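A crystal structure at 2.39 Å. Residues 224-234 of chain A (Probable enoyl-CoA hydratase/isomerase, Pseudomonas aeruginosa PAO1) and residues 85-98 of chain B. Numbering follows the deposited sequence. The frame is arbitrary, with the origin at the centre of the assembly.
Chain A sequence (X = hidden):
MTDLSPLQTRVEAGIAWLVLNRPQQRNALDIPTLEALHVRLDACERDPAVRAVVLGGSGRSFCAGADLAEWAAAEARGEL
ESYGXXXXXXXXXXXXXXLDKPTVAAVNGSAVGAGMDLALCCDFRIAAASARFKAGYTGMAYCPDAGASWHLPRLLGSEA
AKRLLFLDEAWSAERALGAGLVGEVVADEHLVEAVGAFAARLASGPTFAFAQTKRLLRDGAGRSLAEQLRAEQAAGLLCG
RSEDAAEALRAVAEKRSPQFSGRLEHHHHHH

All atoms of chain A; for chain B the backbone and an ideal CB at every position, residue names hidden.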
# COMPACT_ATOMS: atom_id res chain seq x y z
N SER A 224 -2.72 -12.15 9.28
CA SER A 224 -2.70 -11.06 10.24
C SER A 224 -1.33 -10.98 10.91
O SER A 224 -0.44 -11.81 10.68
CB SER A 224 -3.80 -11.26 11.29
OG SER A 224 -3.52 -12.38 12.12
N LEU A 225 -1.15 -9.96 11.75
CA LEU A 225 0.10 -9.85 12.49
C LEU A 225 0.25 -11.00 13.48
O LEU A 225 1.33 -11.59 13.59
CB LEU A 225 0.18 -8.50 13.22
CG LEU A 225 1.40 -8.32 14.13
CD1 LEU A 225 2.69 -8.35 13.33
CD2 LEU A 225 1.28 -7.04 14.93
N ALA A 226 -0.83 -11.34 14.19
CA ALA A 226 -0.75 -12.43 15.16
C ALA A 226 -0.40 -13.75 14.47
O ALA A 226 0.41 -14.52 14.99
CB ALA A 226 -2.07 -12.56 15.91
N GLU A 227 -1.00 -14.01 13.31
CA GLU A 227 -0.65 -15.21 12.56
C GLU A 227 0.81 -15.18 12.12
O GLU A 227 1.52 -16.18 12.24
CB GLU A 227 -1.56 -15.35 11.34
CG GLU A 227 -3.00 -15.70 11.65
CD GLU A 227 -3.76 -16.16 10.42
OE1 GLU A 227 -4.00 -15.32 9.53
OE2 GLU A 227 -4.10 -17.35 10.35
N GLN A 228 1.26 -14.04 11.60
CA GLN A 228 2.65 -13.91 11.17
C GLN A 228 3.61 -14.23 12.31
O GLN A 228 4.62 -14.91 12.11
CB GLN A 228 2.89 -12.50 10.63
CG GLN A 228 4.33 -12.21 10.23
CD GLN A 228 4.63 -12.56 8.78
OE1 GLN A 228 4.07 -13.50 8.23
NE2 GLN A 228 5.53 -11.80 8.16
N LEU A 229 3.29 -13.76 13.52
CA LEU A 229 4.16 -14.03 14.66
C LEU A 229 4.11 -15.51 15.05
O LEU A 229 5.13 -16.09 15.43
CB LEU A 229 3.77 -13.14 15.84
CG LEU A 229 3.85 -11.63 15.58
CD1 LEU A 229 3.57 -10.84 16.85
CD2 LEU A 229 5.21 -11.25 15.01
N ARG A 230 2.93 -16.13 14.98
CA ARG A 230 2.84 -17.57 15.22
C ARG A 230 3.67 -18.34 14.21
O ARG A 230 4.37 -19.30 14.58
CB ARG A 230 1.38 -18.03 15.15
CG ARG A 230 0.53 -17.65 16.35
CD ARG A 230 -0.84 -18.34 16.29
NE ARG A 230 -1.57 -18.05 15.06
CZ ARG A 230 -1.96 -18.96 14.18
NH1 ARG A 230 -2.62 -18.60 13.09
NH2 ARG A 230 -1.71 -20.25 14.39
N ALA A 231 3.62 -17.95 12.94
CA ALA A 231 4.32 -18.69 11.91
C ALA A 231 5.84 -18.59 12.06
O ALA A 231 6.55 -19.55 11.74
CB ALA A 231 3.90 -18.20 10.52
N GLU A 232 6.34 -17.47 12.57
CA GLU A 232 7.78 -17.30 12.70
C GLU A 232 8.34 -18.00 13.94
O GLU A 232 9.56 -18.14 14.05
CB GLU A 232 8.13 -15.81 12.72
CG GLU A 232 9.51 -15.49 12.16
CD GLU A 232 10.58 -15.46 13.23
OE1 GLU A 232 10.22 -15.32 14.42
OE2 GLU A 232 11.78 -15.58 12.89
N GLN A 233 7.48 -18.45 14.85
CA GLN A 233 7.89 -19.33 15.95
C GLN A 233 8.03 -20.78 15.49
O GLN A 233 7.79 -21.71 16.26
CB GLN A 233 6.89 -19.22 17.09
CG GLN A 233 6.72 -17.81 17.59
CD GLN A 233 5.76 -17.72 18.76
OE1 GLN A 233 5.98 -18.33 19.81
NE2 GLN A 233 4.70 -16.94 18.59
N ALA A 234 8.41 -20.98 14.23
CA ALA A 234 8.54 -22.31 13.65
C ALA A 234 9.37 -22.22 12.38
O ALA A 234 9.50 -21.15 11.78
CB ALA A 234 7.17 -22.93 13.36
N UNK B 85 11.74 -15.44 25.70
CA UNK B 85 11.72 -14.06 25.23
C UNK B 85 10.82 -13.90 24.02
O UNK B 85 9.98 -12.98 23.97
CB UNK B 85 13.14 -13.59 24.89
N UNK B 86 10.98 -14.77 23.02
CA UNK B 86 10.16 -14.68 21.81
C UNK B 86 8.68 -14.75 22.15
O UNK B 86 7.87 -13.99 21.59
CB UNK B 86 10.53 -15.80 20.83
N UNK B 87 8.31 -15.62 23.09
CA UNK B 87 6.91 -15.75 23.47
C UNK B 87 6.39 -14.48 24.13
O UNK B 87 5.26 -14.05 23.87
CB UNK B 87 6.73 -16.94 24.41
N UNK B 88 7.22 -13.84 24.97
CA UNK B 88 6.80 -12.61 25.63
C UNK B 88 6.72 -11.45 24.64
O UNK B 88 5.84 -10.59 24.76
CB UNK B 88 7.76 -12.26 26.77
N UNK B 89 7.63 -11.41 23.67
CA UNK B 89 7.63 -10.31 22.70
C UNK B 89 6.43 -10.39 21.76
O UNK B 89 5.77 -9.38 21.51
CB UNK B 89 8.93 -10.32 21.89
N UNK B 90 6.14 -11.59 21.24
CA UNK B 90 5.03 -11.74 20.30
C UNK B 90 3.69 -11.47 20.97
O UNK B 90 2.77 -10.96 20.31
CB UNK B 90 5.03 -13.14 19.69
N UNK B 91 3.54 -11.81 22.25
CA UNK B 91 2.31 -11.46 22.95
C UNK B 91 2.18 -9.95 23.11
O UNK B 91 1.08 -9.40 23.01
CB UNK B 91 2.26 -12.14 24.32
N UNK B 92 3.30 -9.26 23.33
CA UNK B 92 3.27 -7.81 23.49
C UNK B 92 2.97 -7.11 22.17
O UNK B 92 2.15 -6.19 22.12
CB UNK B 92 4.60 -7.31 24.06
N UNK B 93 3.63 -7.54 21.09
CA UNK B 93 3.40 -6.91 19.79
C UNK B 93 1.94 -7.04 19.36
O UNK B 93 1.36 -6.09 18.82
CB UNK B 93 4.31 -7.53 18.73
N UNK B 94 1.34 -8.21 19.60
CA UNK B 94 -0.04 -8.42 19.18
C UNK B 94 -1.03 -7.52 19.90
O UNK B 94 -1.96 -7.00 19.27
CB UNK B 94 -0.43 -9.88 19.40
N UNK B 95 -0.88 -7.42 21.22
CA UNK B 95 -1.75 -6.58 22.06
C UNK B 95 -1.65 -5.08 21.79
O UNK B 95 -2.66 -4.38 21.72
CB UNK B 95 -1.42 -6.83 23.53
N UNK B 96 -0.42 -4.58 21.64
CA UNK B 96 -0.18 -3.18 21.34
C UNK B 96 -0.75 -2.82 19.98
O UNK B 96 -1.37 -1.76 19.81
CB UNK B 96 1.32 -2.87 21.39
N UNK B 97 -0.55 -3.69 18.99
CA UNK B 97 -1.02 -3.42 17.64
C UNK B 97 -2.54 -3.34 17.58
O UNK B 97 -3.09 -2.54 16.81
CB UNK B 97 -0.51 -4.50 16.68
N UNK B 98 -3.22 -4.15 18.38
CA UNK B 98 -4.68 -4.22 18.38
C UNK B 98 -5.31 -3.48 19.56
O UNK B 98 -6.49 -3.69 19.84
CB UNK B 98 -5.13 -5.68 18.40

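The chain B segment is a helix that runs nearly antiparallel to the helix of chain A; their N-to-C directions differ by 170° and their axes come within 9.7 Å.

At position 85 no atom of this chain A stretch lies within 5.5 Å of the ideal CB, so this contact restricts nothing; the residue is W85(B), whose NE1 is hydrogen-bonded elsewhere in the structure. Position 86 points toward the chain A stretch, near Q233(A), with its ideal CB 5.3 Å from Q233(A) OE1. A small or medium side chain, polar or not, would fit. It is T86(B), and its CG2 packs 4.0 Å from Q233(A) CG. Position 87 points away, although its ideal CB is 4.9 Å from Q233(A) OE1; long polar residues could curl back. E87(B) does so, bringing OE2 to 3.7 Å from Q233(A) OE1.

Positions 88 and 89 meet nothing here, so the choice is free; both are alanine, A88(B) and A89(B).

Position 90 is the centre of the contact. Its ideal CB lies 3.9 Å from L229(A) CD1 and 4.0 Å from Q233(A) NE2, and beyond them wait the carbonyl of L229(A) and the carboxylate of E232(A). A flat side chain with polar edges suits such mixed surroundings; histidine, asparagine or glutamine are reasonable. H90(B) lays one ring face against L229(A), whose CB sits 3.8 Å from the ring centroid in a CH-pi contact, while Q233(A) NE2 and E232(A) OE1 lie at the ring edge. H90(B) ND1 is 3.2 Å from L229(A) O. It is also 3.0 Å from Q233(A) NE2, but the angle is too poor for a hydrogen bond.

Positions 91 and 92 point away, leaving the choice free, and carry A91(B) and L92(B).

Position 93 points toward two leucines, its ideal CB 3.9 Å from L229(A) CD1 and 4.9 Å from L225(A) CD2, so an apolar residue is expected. M93(B) sets its CB against L229(A) CD1 at 3.9 Å, then its chain leads away.

Position 94 would face sideways, and its ideal CB, 4.7 Å from A226(A) CB, has room; alanine or serine could serve. The residue is G94(B), whose N lies 4.4 Å from L229(A) CD1.

At positions 95 and 96 nothing of this stretch is near the ideal CB, so the contact sets no preference; they are R95(B) and L96(B).

Position 97 brings its ideal CB to 3.6 Å from L225(A) CD2, favouring an apolar or aromatic surface. H97(B) supplies a ring, with CG 3.5 Å from L225(A) CD2. Position 98 leaves helical phi/psi with nothing near its ideal CB, so many residues would do; it is A98(B).

Chain B, residues 85-98: WTEAAHALMGRLHA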
# COMPACT_ATOMS: atom_id res chain seq x y z
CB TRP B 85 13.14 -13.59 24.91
CG TRP B 85 13.19 -12.16 24.45
CD1 TRP B 85 13.38 -11.06 25.24
CD2 TRP B 85 13.01 -11.68 23.12
NE1 TRP B 85 13.35 -9.92 24.47
CE2 TRP B 85 13.12 -10.28 23.16
CE3 TRP B 85 12.77 -12.30 21.89
CZ2 TRP B 85 13.00 -9.48 22.02
CZ3 TRP B 85 12.66 -11.51 20.76
CH2 TRP B 85 12.77 -10.12 20.83
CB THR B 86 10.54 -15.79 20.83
OG1 THR B 86 11.87 -15.57 20.34
CG2 THR B 86 9.57 -15.83 19.65
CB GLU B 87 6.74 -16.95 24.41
CG GLU B 87 6.97 -18.32 23.76
CD GLU B 87 8.41 -18.53 23.32
OE1 GLU B 87 9.33 -18.12 24.05
OE2 GLU B 87 8.63 -19.10 22.23
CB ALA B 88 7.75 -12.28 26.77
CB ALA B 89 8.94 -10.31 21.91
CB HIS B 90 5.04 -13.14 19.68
CG HIS B 90 6.15 -13.35 18.70
ND1 HIS B 90 6.28 -14.52 17.97
CD2 HIS B 90 7.17 -12.55 18.31
CE1 HIS B 90 7.34 -14.43 17.19
NE2 HIS B 90 7.89 -13.24 17.37
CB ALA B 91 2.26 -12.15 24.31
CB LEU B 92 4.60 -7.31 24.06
CG LEU B 92 4.84 -5.80 24.03
CD1 LEU B 92 3.86 -5.07 24.93
CD2 LEU B 92 6.28 -5.48 24.41
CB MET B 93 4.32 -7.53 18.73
CG MET B 93 5.79 -7.38 19.04
SD MET B 93 6.30 -5.66 19.12
CE MET B 93 8.07 -5.86 19.35
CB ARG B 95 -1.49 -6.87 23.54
CG ARG B 95 -2.30 -5.99 24.49
CD ARG B 95 -2.01 -6.34 25.94
NE ARG B 95 -2.37 -7.72 26.26
CZ ARG B 95 -3.57 -8.09 26.70
NH1 ARG B 95 -3.82 -9.37 26.96
NH2 ARG B 95 -4.52 -7.19 26.87
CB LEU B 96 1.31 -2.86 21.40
CG LEU B 96 1.67 -1.40 21.11
CD1 LEU B 96 1.03 -0.48 22.14
CD2 LEU B 96 3.18 -1.22 21.09
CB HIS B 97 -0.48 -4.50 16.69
CG HIS B 97 -1.18 -4.56 15.37
ND1 HIS B 97 -1.95 -5.63 14.98
CD2 HIS B 97 -1.21 -3.68 14.34
CE1 HIS B 97 -2.44 -5.41 13.78
NE2 HIS B 97 -2.01 -4.23 13.36
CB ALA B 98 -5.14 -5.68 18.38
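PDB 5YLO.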